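TadZ (Pseudomonas aeruginosa, PDB 4LDA) is probably an ATP-binding pilus-assembly protein with ATP hydrolysis activity, represented here by its N-terminal CheY-like receiver domain. Local coordinates at residues E69-V72 / M77-V80; G99-I104 / R118-R123; L16-N21 / V81-G86; E39-L44 / V72-M77. All coordinates share one frame; numbering follows the deposited sequence. Where two conformers were deposited one is given.

Contact 1 (E69-V72 / M77-V80); sequences EGLV and MLSV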
loop_
_atom_site.group_PDB
_atom_site.type_symbol
_atom_site.label_atom_id
_atom_site.label_comp_id
_atom_site.label_asym_id
_atom_site.label_seq_id
_atom_site.Cartn_x
_atom_site.Cartn_y
_atom_site.Cartn_z
ATOM N N GLU A 69 9.718 -3.373 -5.817
ATOM C CA GLU A 69 10.483 -4.555 -6.227
ATOM C C GLU A 69 11.318 -5.111 -5.053
ATOM O O GLU A 69 11.302 -6.321 -4.819
ATOM C CB GLU A 69 11.392 -4.228 -7.425
ATOM C CG GLU A 69 10.648 -4.038 -8.742
ATOM C CD GLU A 69 11.439 -3.547 -9.946
ATOM O OE1 GLU A 69 12.690 -3.508 -9.877
ATOM O OE2 GLU A 69 10.797 -3.207 -10.967
ATOM N N GLY A 70 11.984 -4.215 -4.314
ATOM C CA GLY A 70 12.795 -4.538 -3.142
ATOM C C GLY A 70 11.995 -5.071 -1.968
ATOM O O GLY A 70 12.419 -6.032 -1.313
ATOM N N LEU A 71 10.835 -4.440 -1.693
ATOM C CA LEU A 71 9.898 -4.833 -0.630
ATOM C C LEU A 71 9.327 -6.226 -0.863
ATOM O O LEU A 71 9.329 -7.043 0.050
ATOM C CB LEU A 71 8.722 -3.838 -0.516
ATOM C CG LEU A 71 8.983 -2.520 0.141
ATOM C CD1 LEU A 71 7.907 -1.533 -0.216
ATOM C CD2 LEU A 71 9.112 -2.674 1.640
ATOM N N VAL A 72 8.809 -6.469 -2.079
ATOM C CA VAL A 72 8.184 -7.719 -2.509
ATOM C C VAL A 72 9.260 -8.865 -2.474
ATOM O O VAL A 72 8.934 -9.984 -2.068
ATOM C CB VAL A 72 7.514 -7.522 -3.895
ATOM C CG1 VAL A 72 7.163 -8.840 -4.562
ATOM C CG2 VAL A 72 6.268 -6.653 -3.758
HETATM N N MSE A 77 5.004 -12.154 1.283
HETATM C CA MSE A 77 3.628 -12.252 1.776
HETATM C C MSE A 77 2.963 -10.870 1.941
HETATM O O MSE A 77 1.754 -10.806 2.191
HETATM C CB MSE A 77 3.596 -13.014 3.114
HETATM C CG MSE A 77 4.002 -14.503 2.993
HETATM SE SE MSE A 77 2.923 -15.595 1.717
HETATM C CE MSE A 77 3.889 -15.309 -0.012
ATOM N N LEU A 78 3.745 -9.780 1.802
ATOM C CA LEU A 78 3.261 -8.407 1.922
ATOM C C LEU A 78 2.370 -8.044 0.731
ATOM O O LEU A 78 2.737 -8.313 -0.421
ATOM C CB LEU A 78 4.457 -7.423 2.016
ATOM C CG LEU A 78 4.138 -5.914 2.111
ATOM C CD1 LEU A 78 3.574 -5.548 3.467
ATOM C CD2 LEU A 78 5.362 -5.082 1.822
ATOM N N SER A 79 1.207 -7.426 1.014
ATOM C CA SER A 79 0.306 -6.933 -0.025
ATOM C C SER A 79 0.621 -5.459 -0.279
ATOM O O SER A 79 0.459 -4.633 0.616
ATOM C CB SER A 79 -1.161 -7.138 0.353
ATOM O OG SER A 79 -1.466 -8.493 0.612
ATOM N N VAL A 80 1.142 -5.144 -1.471
ATOM C CA VAL A 80 1.452 -3.767 -1.835
ATOM C C VAL A 80 0.279 -3.262 -2.708
ATOM O O VAL A 80 -0.042 -3.872 -3.731
ATOM C CB VAL A 80 2.850 -3.604 -2.505
ATOM C CG1 VAL A 80 3.107 -2.157 -2.904
ATOM C CG2 VAL A 80 3.960 -4.093 -1.587
#
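Leu78 meets Leu71 just before strand 79-83 begins. Its CD2 methyl lies 4.3 Å from CB of Leu71, so the terminal branch of one leucine approaches the base of the other. CG of Leu78 is anti to the backbone N (chi1 178°), which carries the isobutyl group across to the helix. Leu71 does more than receive this methyl. Its own branches continue between helix 37-47 and Leu52 of strand 51-55. The nearest CA atoms of the two segments are here as well, those of Val72 and Leu78, 6.7 Å apart.

The two segments belong to a beta-alpha-beta unit made of strand 51-55, helix 61-74 and strand 79-83. The turn after the helix brings the chain back to the sheet, within the receiver fold of CheY relatives. The backbone of Ser79 hydrogen-bonds with Gly50 and Leu52 in the region of the neighbouring strand, and the CB of this serine points away from the helix segment.

Val80 turns back to the helix. Its CG2 touches CG2 of Val72 at 4.1 Å. In both valines CG1 is anti to the backbone N (chi1 165° in Val72, 178° in Val80), which leaves CG2 beside the N and facing its partner. The pair touches through one methyl from each side. Val80 also packs on Leu52 and Ile54 of the neighbouring strand.

Contact 2 (G99-I104 / R118-R123); sequences GARDFI and RRLGGR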
loop_
_atom_site.group_PDB
_atom_site.type_symbol
_atom_site.label_atom_id
_atom_site.label_comp_id
_atom_site.label_asym_id
_atom_site.label_seq_id
_atom_site.Cartn_x
_atom_site.Cartn_y
_atom_site.Cartn_z
ATOM N N GLY A 99 5.299 -5.335 -8.578
ATOM C CA GLY A 99 4.855 -6.281 -7.557
ATOM C C GLY A 99 3.613 -5.891 -6.786
ATOM O O GLY A 99 3.208 -6.627 -5.882
ATOM N N ALA A 100 2.987 -4.743 -7.127
ATOM C CA ALA A 100 1.762 -4.294 -6.469
ATOM C C ALA A 100 0.600 -5.231 -6.810
ATOM O O ALA A 100 0.380 -5.551 -7.967
ATOM C CB ALA A 100 1.433 -2.866 -6.855
ATOM N N ARG A 101 -0.083 -5.728 -5.781
ATOM C CA ARG A 101 -1.193 -6.680 -5.847
ATOM C C ARG A 101 -2.464 -5.993 -6.388
ATOM O O ARG A 101 -3.231 -6.640 -7.114
ATOM C CB ARG A 101 -1.428 -7.253 -4.421
ATOM C CG ARG A 101 -2.118 -8.622 -4.348
ATOM C CD ARG A 101 -1.773 -9.358 -3.051
ATOM N NE ARG A 101 -0.370 -9.811 -3.018
ATOM C CZ ARG A 101 0.201 -10.486 -2.016
ATOM N NH1 ARG A 101 -0.498 -10.793 -0.928
ATOM N NH2 ARG A 101 1.477 -10.846 -2.092
ATOM N N ASP A 102 -2.684 -4.714 -6.004
ATOM C CA ASP A 102 -3.863 -3.943 -6.392
ATOM C C ASP A 102 -3.497 -2.462 -6.661
ATOM O O ASP A 102 -2.401 -2.023 -6.298
ATOM C CB ASP A 102 -4.941 -4.053 -5.292
ATOM C CG ASP A 102 -5.346 -5.484 -4.956
ATOM O OD1 ASP A 102 -4.653 -6.122 -4.128
ATOM O OD2 ASP A 102 -6.363 -5.958 -5.505
ATOM N N PHE A 103 -4.410 -1.715 -7.331
ATOM C CA PHE A 103 -4.266 -0.299 -7.684
ATOM C C PHE A 103 -5.581 0.445 -7.426
ATOM O O PHE A 103 -6.621 0.061 -7.968
ATOM C CB PHE A 103 -3.867 -0.186 -9.171
ATOM C CG PHE A 103 -3.311 1.158 -9.587
ATOM C CD1 PHE A 103 -4.154 2.246 -9.794
ATOM C CD2 PHE A 103 -1.957 1.310 -9.864
ATOM C CE1 PHE A 103 -3.652 3.458 -10.226
ATOM C CE2 PHE A 103 -1.445 2.540 -10.260
ATOM C CZ PHE A 103 -2.295 3.599 -10.454
ATOM N N ILE A 104 -5.537 1.494 -6.601
ATOM C CA ILE A 104 -6.710 2.301 -6.259
ATOM C C ILE A 104 -6.414 3.755 -6.610
ATOM O O ILE A 104 -5.254 4.152 -6.695
ATOM C CB ILE A 104 -7.156 2.133 -4.766
ATOM C CG1 ILE A 104 -5.986 2.382 -3.787
ATOM C CG2 ILE A 104 -7.766 0.728 -4.558
ATOM C CD1 ILE A 104 -6.321 2.410 -2.302
ATOM N N ARG A 118 -10.798 -6.434 3.265
ATOM C CA ARG A 118 -11.534 -7.688 3.501
ATOM C C ARG A 118 -11.021 -8.805 2.614
ATOM O O ARG A 118 -10.727 -9.904 3.110
ATOM C CB ARG A 118 -13.038 -7.517 3.207
ATOM C CG ARG A 118 -13.970 -7.227 4.365
ATOM C CD ARG A 118 -15.419 -7.367 3.891
ATOM N NE ARG A 118 -15.818 -8.770 3.665
ATOM C CZ ARG A 118 -15.899 -9.373 2.478
ATOM N NH1 ARG A 118 -15.622 -8.705 1.363
ATOM N NH2 ARG A 118 -16.266 -10.645 2.397
ATOM N N ARG A 119 -10.935 -8.502 1.277
ATOM C CA ARG A 119 -10.513 -9.433 0.240
ATOM C C ARG A 119 -9.086 -9.900 0.473
ATOM O O ARG A 119 -8.833 -11.100 0.403
ATOM C CB ARG A 119 -10.644 -8.829 -1.167
ATOM C CG ARG A 119 -12.072 -8.636 -1.660
ATOM C CD ARG A 119 -12.158 -8.328 -3.161
ATOM N NE ARG A 119 -11.282 -7.245 -3.643
ATOM C CZ ARG A 119 -11.647 -5.973 -3.779
ATOM N NH1 ARG A 119 -12.879 -5.589 -3.457
ATOM N NH2 ARG A 119 -10.787 -5.075 -4.247
ATOM N N LEU A 120 -8.170 -8.965 0.781
ATOM C CA LEU A 120 -6.766 -9.275 1.039
ATOM C C LEU A 120 -6.583 -10.102 2.321
ATOM O O LEU A 120 -5.635 -10.895 2.382
ATOM C CB LEU A 120 -5.938 -8.001 1.133
ATOM C CG LEU A 120 -5.714 -7.192 -0.144
ATOM C CD1 LEU A 120 -4.979 -5.913 0.193
ATOM C CD2 LEU A 120 -4.947 -7.986 -1.207
ATOM N N GLY A 121 -7.490 -9.933 3.295
ATOM C CA GLY A 121 -7.488 -10.684 4.548
ATOM C C GLY A 121 -7.952 -12.117 4.379
ATOM O O GLY A 121 -7.403 -13.030 5.011
ATOM N N GLY A 122 -8.948 -12.312 3.503
ATOM C CA GLY A 122 -9.525 -13.617 3.183
ATOM C C GLY A 122 -8.680 -14.492 2.282
ATOM O O GLY A 122 -9.005 -15.657 2.097
ATOM N N ARG A 123 -7.580 -13.944 1.750
ATOM C CA ARG A 123 -6.620 -14.533 0.809
ATOM C C ARG A 123 -5.749 -15.641 1.416
ATOM O O ARG A 123 -5.402 -16.584 0.705
ATOM C CB ARG A 123 -5.680 -13.417 0.317
ATOM C CG ARG A 123 -5.550 -13.258 -1.181
ATOM C CD ARG A 123 -4.479 -12.224 -1.528
ATOM N NE ARG A 123 -3.123 -12.675 -1.185
ATOM C CZ ARG A 123 -2.283 -13.268 -2.034
ATOM N NH1 ARG A 123 -2.629 -13.457 -3.303
ATOM N NH2 ARG A 123 -1.079 -13.652 -1.625
#
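Arg101 and Leu120 have the nearest CA atoms, 9.2 Å apart, so side chains must span the gap between segment 99-104 and the end of helix 110-121. This is the edge of the CheY-like fold, where the last helix lies on the sheet next to 102-104, one of its two edge strands. On the strand side the chain has just left helix 89-98 through a Schellman motif, with Gly99 at positive phi as its C-prime residue.

Leu120 supplies the apolar part. Its CD2 methyl lies 3.9 Å from CD of Arg101 and also 3.5 Å from OD1 of Asp102. Buried by the contact, this OD1 faces the methyl and has no polar partner in the model. Asp102 was modelled in two conformers, so the carboxylate position is less certain. CG of Leu120 is anti to the carbonyl carbon (chi1 -70°), and the branch reaches toward the strand. The leucine also touches Ser79 and Val51 of the sheet.

Arg123 comes toward Arg101 from the opposite direction. Both chains bend at chi3, and their guanidinium planes lie 39° apart. CZ of Arg101 sits 3.4 Å above the Arg123 plane, offset toward its rim. NH1 of Arg101 is 3.0 Å from NH2 of Arg123, but both are donors and no hydrogen bond is formed. Like charges this close would probably be costly. Both arginines also touch crystal neighbours, so lattice contacts may have helped to set this close, doubtful approach. NH2 of Arg101 turns elsewhere and makes a weak hydrogen bond to O of Pro76.

Contact 3 (L16-N21 / V81-G86); sequences LDWLQN and VAIGDG
Trp18 and Leu19 make a buried, apolar helix-on-sheet contact with Ile83. They belong to helix 13-22, which packs with helix 110-121 on one face of the parallel sheet. Ile83 lies on strand 79-83.

Leu19 and Ile83 meet end on through their terminal methyls. CD1 of Leu19 is 3.8 Å from CD1 of Ile83, and CD2 of Leu19 is 4.1 Å from the same methyl. CG1 of Ile83 is anti to the carbonyl carbon (chi1 -57°), which sends CD1 to the leucine. CG2 of Ile83 stands 4.0 Å from CZ3 of Trp18, and CD1 is nearly as close to the same ring atom. The indole and the isoleucine run past one another in opposite senses.

Residues of both neighbouring strands close round the same site: Phe53 touches Leu19 and Ile83, and Ile104 touches Trp18 and Ile83. The indole also gives a hydrogen bond from NE1 to O of Ala108 and meets the Tyr106 ring edge-to-face.

Between helix and strand only carbon meets carbon. The contact therefore depends on shape and burial, while the hydrogen bond to Ala108 and the Tyr106 ring probably help to fix how the indole is turned.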
loop_
_atom_site.group_PDB
_atom_site.type_symbol
_atom_site.label_atom_id
_atom_site.label_comp_id
_atom_site.label_asym_id
_atom_site.label_seq_id
_atom_site.Cartn_x
_atom_site.Cartn_y
_atom_site.Cartn_z
ATOM N N LEU A 16 -3.037 10.486 2.955
ATOM C CA LEU A 16 -2.918 9.858 4.261
ATOM C C LEU A 16 -4.230 9.992 5.046
ATOM O O LEU A 16 -4.667 9.007 5.646
ATOM C CB LEU A 16 -1.755 10.452 5.047
ATOM C CG LEU A 16 -1.436 9.744 6.366
ATOM C CD1 LEU A 16 -0.914 8.313 6.131
ATOM C CD2 LEU A 16 -0.494 10.567 7.207
ATOM N N ASP A 17 -4.866 11.179 5.014
ATOM C CA ASP A 17 -6.142 11.426 5.679
ATOM C C ASP A 17 -7.234 10.534 5.100
ATOM O O ASP A 17 -7.986 9.943 5.866
ATOM C CB ASP A 17 -6.551 12.904 5.571
ATOM C CG ASP A 17 -5.686 13.848 6.380
ATOM O OD1 ASP A 17 -5.168 13.422 7.438
ATOM O OD2 ASP A 17 -5.574 15.034 5.992
ATOM N N TRP A 18 -7.296 10.415 3.754
ATOM C CA TRP A 18 -8.247 9.590 3.008
ATOM C C TRP A 18 -8.102 8.107 3.402
ATOM O O TRP A 18 -9.103 7.440 3.679
ATOM C CB TRP A 18 -8.044 9.785 1.495
ATOM C CG TRP A 18 -8.712 8.759 0.605
ATOM C CD1 TRP A 18 -10.047 8.621 0.357
ATOM C CD2 TRP A 18 -8.046 7.822 -0.257
ATOM N NE1 TRP A 18 -10.253 7.617 -0.554
ATOM C CE2 TRP A 18 -9.042 7.109 -0.948
ATOM C CE3 TRP A 18 -6.701 7.471 -0.463
ATOM C CZ2 TRP A 18 -8.734 6.095 -1.875
ATOM C CZ3 TRP A 18 -6.400 6.452 -1.359
ATOM C CH2 TRP A 18 -7.404 5.793 -2.073
ATOM N N LEU A 19 -6.862 7.624 3.502
ATOM C CA LEU A 19 -6.588 6.259 3.932
ATOM C C LEU A 19 -7.003 6.034 5.386
ATOM O O LEU A 19 -7.716 5.066 5.651
ATOM C CB LEU A 19 -5.100 5.903 3.764
ATOM C CG LEU A 19 -4.557 5.726 2.349
ATOM C CD1 LEU A 19 -3.065 5.536 2.387
ATOM C CD2 LEU A 19 -5.224 4.562 1.624
ATOM N N GLN A 20 -6.577 6.923 6.317
ATOM C CA GLN A 20 -6.854 6.827 7.753
ATOM C C GLN A 20 -8.342 6.850 8.065
ATOM O O GLN A 20 -8.795 6.061 8.897
ATOM C CB GLN A 20 -6.159 7.957 8.529
ATOM C CG GLN A 20 -4.675 7.696 8.722
ATOM C CD GLN A 20 -3.864 8.818 9.333
ATOM O OE1 GLN A 20 -4.224 9.995 9.272
ATOM N NE2 GLN A 20 -2.664 8.492 9.790
ATOM N N ASN A 21 -9.092 7.751 7.416
ATOM C CA ASN A 21 -10.526 7.919 7.633
ATOM C C ASN A 21 -11.315 6.761 7.069
ATOM O O ASN A 21 -12.230 6.291 7.739
ATOM C CB ASN A 21 -11.025 9.237 7.016
ATOM C CG ASN A 21 -10.550 10.490 7.734
ATOM O OD1 ASN A 21 -10.171 10.474 8.919
ATOM N ND2 ASN A 21 -10.595 11.620 7.050
ATOM N N VAL A 81 -0.384 -2.183 -2.261
ATOM C CA VAL A 81 -1.494 -1.542 -2.972
ATOM C C VAL A 81 -1.020 -0.181 -3.474
ATOM O O VAL A 81 -0.652 0.675 -2.673
ATOM C CB VAL A 81 -2.782 -1.412 -2.098
ATOM C CG1 VAL A 81 -3.914 -0.763 -2.887
ATOM C CG2 VAL A 81 -3.226 -2.770 -1.547
ATOM N N ALA A 82 -1.016 0.012 -4.798
ATOM C CA ALA A 82 -0.598 1.280 -5.399
ATOM C C ALA A 82 -1.754 2.273 -5.434
ATOM O O ALA A 82 -2.904 1.876 -5.554
ATOM C CB ALA A 82 -0.059 1.048 -6.802
ATOM N N ILE A 83 -1.443 3.556 -5.278
ATOM C CA ILE A 83 -2.393 4.671 -5.306
ATOM C C ILE A 83 -1.947 5.593 -6.447
ATOM O O ILE A 83 -0.807 6.037 -6.453
ATOM C CB ILE A 83 -2.500 5.408 -3.934
ATOM C CG1 ILE A 83 -2.893 4.478 -2.781
ATOM C CG2 ILE A 83 -3.426 6.638 -3.999
ATOM C CD1 ILE A 83 -2.539 5.076 -1.376
ATOM N N GLY A 84 -2.773 5.740 -7.469
ATOM C CA GLY A 84 -2.410 6.579 -8.591
ATOM C C GLY A 84 -3.542 6.792 -9.560
ATOM O O GLY A 84 -4.669 6.342 -9.326
ATOM N N ASP A 85 -3.215 7.453 -10.673
ATOM C CA ASP A 85 -4.122 7.794 -11.759
ATOM C C ASP A 85 -4.627 6.524 -12.483
ATOM O O ASP A 85 -3.875 5.864 -13.200
ATOM C CB ASP A 85 -3.381 8.739 -12.733
ATOM C CG ASP A 85 -4.204 9.314 -13.872
ATOM O OD1 ASP A 85 -5.457 9.224 -13.810
ATOM O OD2 ASP A 85 -3.597 9.892 -14.817
ATOM N N GLY A 86 -5.920 6.240 -12.310
ATOM C CA GLY A 86 -6.604 5.113 -12.928
ATOM C C GLY A 86 -6.813 5.240 -14.428
ATOM O O GLY A 86 -7.229 4.276 -15.086
#

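Contact 4 (E39-L44 / V72-M77); sequences ELLALL and VSARPM
Leu41 meets both Ala74 and Arg75, and these three residues carry most of the contact. Leu41 has the most surface buried. Its CG is anti to the carbonyl carbon (chi1 -69°), and the two methyls straddle CB of Ala74. CD1 is 3.8 Å from that CB and CD2 is 3.9 Å from it. The alanine is the last residue of helix 61-74, and its short side chain probably allows the leucine tip to come close to the helix end.

Arg75 is the first residue to leave helical backbone angles. Its side chain turns back over Leu41. The bend is at chi2 (66°), and beyond it the chain is extended. CD of Arg75 lies 3.6 Å from CD2 of Leu41, the closest touch of the contact. Farther out, the flat end of the arginine lies along the leucine. CB of Leu41 is 4.3 Å above the guanidinium plane, over its centre, and NH1 is 3.9 Å from CD1 of Leu41. The leucine thus meets the methylene chain and one guanidinium face. NH2 of Arg75 is paired in a salt bridge with OD2 of Asp45 in helix 37-47. This would help to hold the guanidinium in place over the leucine.

The contact lies near the surface and joins helix 37-47 to the C-terminal end of helix 61-74. Deeper in, Leu40 and Leu44 pack on Leu71 of helix 61-74 and on Leu52 of strand 51-55, where the two helices rest on the sheet.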
loop_
_atom_site.group_PDB
_atom_site.type_symbol
_atom_site.label_atom_id
_atom_site.label_comp_id
_atom_site.label_asym_id
_atom_site.label_seq_id
_atom_site.Cartn_x
_atom_site.Cartn_y
_atom_site.Cartn_z
ATOM N N GLU A 39 14.637 1.049 6.301
ATOM C CA GLU A 39 13.781 1.766 7.267
ATOM C C GLU A 39 12.342 1.280 7.173
ATOM O O GLU A 39 11.700 1.021 8.196
ATOM C CB GLU A 39 13.831 3.293 7.044
ATOM C CG GLU A 39 15.165 3.936 7.384
ATOM C CD GLU A 39 15.340 5.408 7.050
ATOM O OE1 GLU A 39 14.552 5.939 6.234
ATOM O OE2 GLU A 39 16.310 6.016 7.560
ATOM N N LEU A 40 11.852 1.133 5.936
ATOM C CA LEU A 40 10.502 0.683 5.617
ATOM C C LEU A 40 10.275 -0.763 6.071
ATOM O O LEU A 40 9.217 -1.062 6.598
ATOM C CB LEU A 40 10.312 0.813 4.117
ATOM C CG LEU A 40 8.911 0.945 3.615
ATOM C CD1 LEU A 40 8.233 2.157 4.217
ATOM C CD2 LEU A 40 8.929 1.091 2.128
ATOM N N LEU A 41 11.283 -1.644 5.918
ATOM C CA LEU A 41 11.178 -3.035 6.364
ATOM C C LEU A 41 11.113 -3.101 7.893
ATOM O O LEU A 41 10.340 -3.899 8.418
ATOM C CB LEU A 41 12.332 -3.903 5.836
ATOM C CG LEU A 41 12.353 -4.176 4.326
ATOM C CD1 LEU A 41 13.613 -4.850 3.929
ATOM C CD2 LEU A 41 11.141 -4.992 3.852
ATOM N N ALA A 42 11.878 -2.225 8.598
ATOM C CA ALA A 42 11.875 -2.095 10.066
ATOM C C ALA A 42 10.504 -1.660 10.576
ATOM O O ALA A 42 10.026 -2.208 11.569
ATOM C CB ALA A 42 12.920 -1.094 10.509
ATOM N N LEU A 43 9.869 -0.694 9.879
ATOM C CA LEU A 43 8.550 -0.161 10.217
ATOM C C LEU A 43 7.424 -1.195 9.961
ATOM O O LEU A 43 6.459 -1.236 10.717
ATOM C CB LEU A 43 8.290 1.102 9.399
ATOM C CG LEU A 43 7.378 2.114 10.035
ATOM C CD1 LEU A 43 8.138 2.959 11.057
ATOM C CD2 LEU A 43 6.762 3.007 8.986
ATOM N N LEU A 44 7.563 -2.035 8.920
ATOM C CA LEU A 44 6.614 -3.102 8.624
ATOM C C LEU A 44 6.670 -4.171 9.695
ATOM O O LEU A 44 5.625 -4.692 10.072
ATOM C CB LEU A 44 6.881 -3.728 7.240
ATOM C CG LEU A 44 6.511 -2.891 6.030
ATOM C CD1 LEU A 44 7.201 -3.393 4.791
ATOM C CD2 LEU A 44 5.007 -2.805 5.834
ATOM N N VAL A 72 8.809 -6.469 -2.079
ATOM C CA VAL A 72 8.184 -7.719 -2.509
ATOM C C VAL A 72 9.260 -8.865 -2.474
ATOM O O VAL A 72 8.934 -9.984 -2.068
ATOM C CB VAL A 72 7.514 -7.522 -3.895
ATOM C CG1 VAL A 72 7.163 -8.840 -4.562
ATOM C CG2 VAL A 72 6.268 -6.653 -3.758
ATOM N N SER A 73 10.531 -8.561 -2.802
ATOM C CA SER A 73 11.625 -9.534 -2.709
ATOM C C SER A 73 11.871 -9.942 -1.254
ATOM O O SER A 73 11.968 -11.136 -0.956
ATOM C CB SER A 73 12.918 -8.976 -3.308
ATOM O OG SER A 73 12.826 -8.767 -4.707
ATOM N N ALA A 74 11.951 -8.944 -0.356
ATOM C CA ALA A 74 12.231 -9.135 1.063
ATOM C C ALA A 74 11.032 -9.733 1.819
ATOM O O ALA A 74 11.228 -10.585 2.684
ATOM C CB ALA A 74 12.627 -7.809 1.688
ATOM N N ARG A 75 9.812 -9.261 1.533
ATOM C CA ARG A 75 8.577 -9.724 2.179
ATOM C C ARG A 75 7.600 -10.206 1.096
ATOM O O ARG A 75 6.808 -9.419 0.567
ATOM C CB ARG A 75 7.959 -8.613 3.067
ATOM C CG ARG A 75 8.408 -8.606 4.539
ATOM C CD ARG A 75 9.869 -8.282 4.708
ATOM N NE ARG A 75 10.312 -8.182 6.098
ATOM C CZ ARG A 75 11.593 -8.140 6.446
ATOM N NH1 ARG A 75 12.542 -8.227 5.523
ATOM N NH2 ARG A 75 11.937 -8.039 7.721
ATOM N N PRO A 76 7.666 -11.499 0.726
ATOM C CA PRO A 76 6.813 -11.989 -0.376
ATOM C C PRO A 76 5.324 -12.048 -0.020
ATOM O O PRO A 76 4.480 -11.991 -0.923
ATOM C CB PRO A 76 7.354 -13.399 -0.652
ATOM C CG PRO A 76 8.691 -13.450 0.031
ATOM C CD PRO A 76 8.568 -12.559 1.214
HETATM N N MSE A 77 5.004 -12.154 1.283
HETATM C CA MSE A 77 3.628 -12.252 1.776
HETATM C C MSE A 77 2.963 -10.870 1.941
HETATM O O MSE A 77 1.754 -10.806 2.191
HETATM C CB MSE A 77 3.596 -13.014 3.114
HETATM C CG MSE A 77 4.002 -14.503 2.993
HETATM SE SE MSE A 77 2.923 -15.595 1.717
HETATM C CE MSE A 77 3.889 -15.309 -0.012
#

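Contacts 1 and 4 are close neighbours, with centres about 6 Å apart. Both use helix 61-74, and Leu71 joins them: its CD2 is 3.8 Å from CD2 of Leu41. Contact 3 lies across the sheet, its centre about 17 Å from that of contact 1, yet both use strand 79-83. Contact 2 is in touch with the same strand from its edge. N of Arg101 is 2.8 Å from O of Val80, and N of Ile104 is 2.9 Å from O of Ala82, both probable hydrogen bonds. Ile104 also reaches contact 3, where its CD1 is 3.6 Å from CH2 of Trp18. Strand 79-83 thus links helices on both faces.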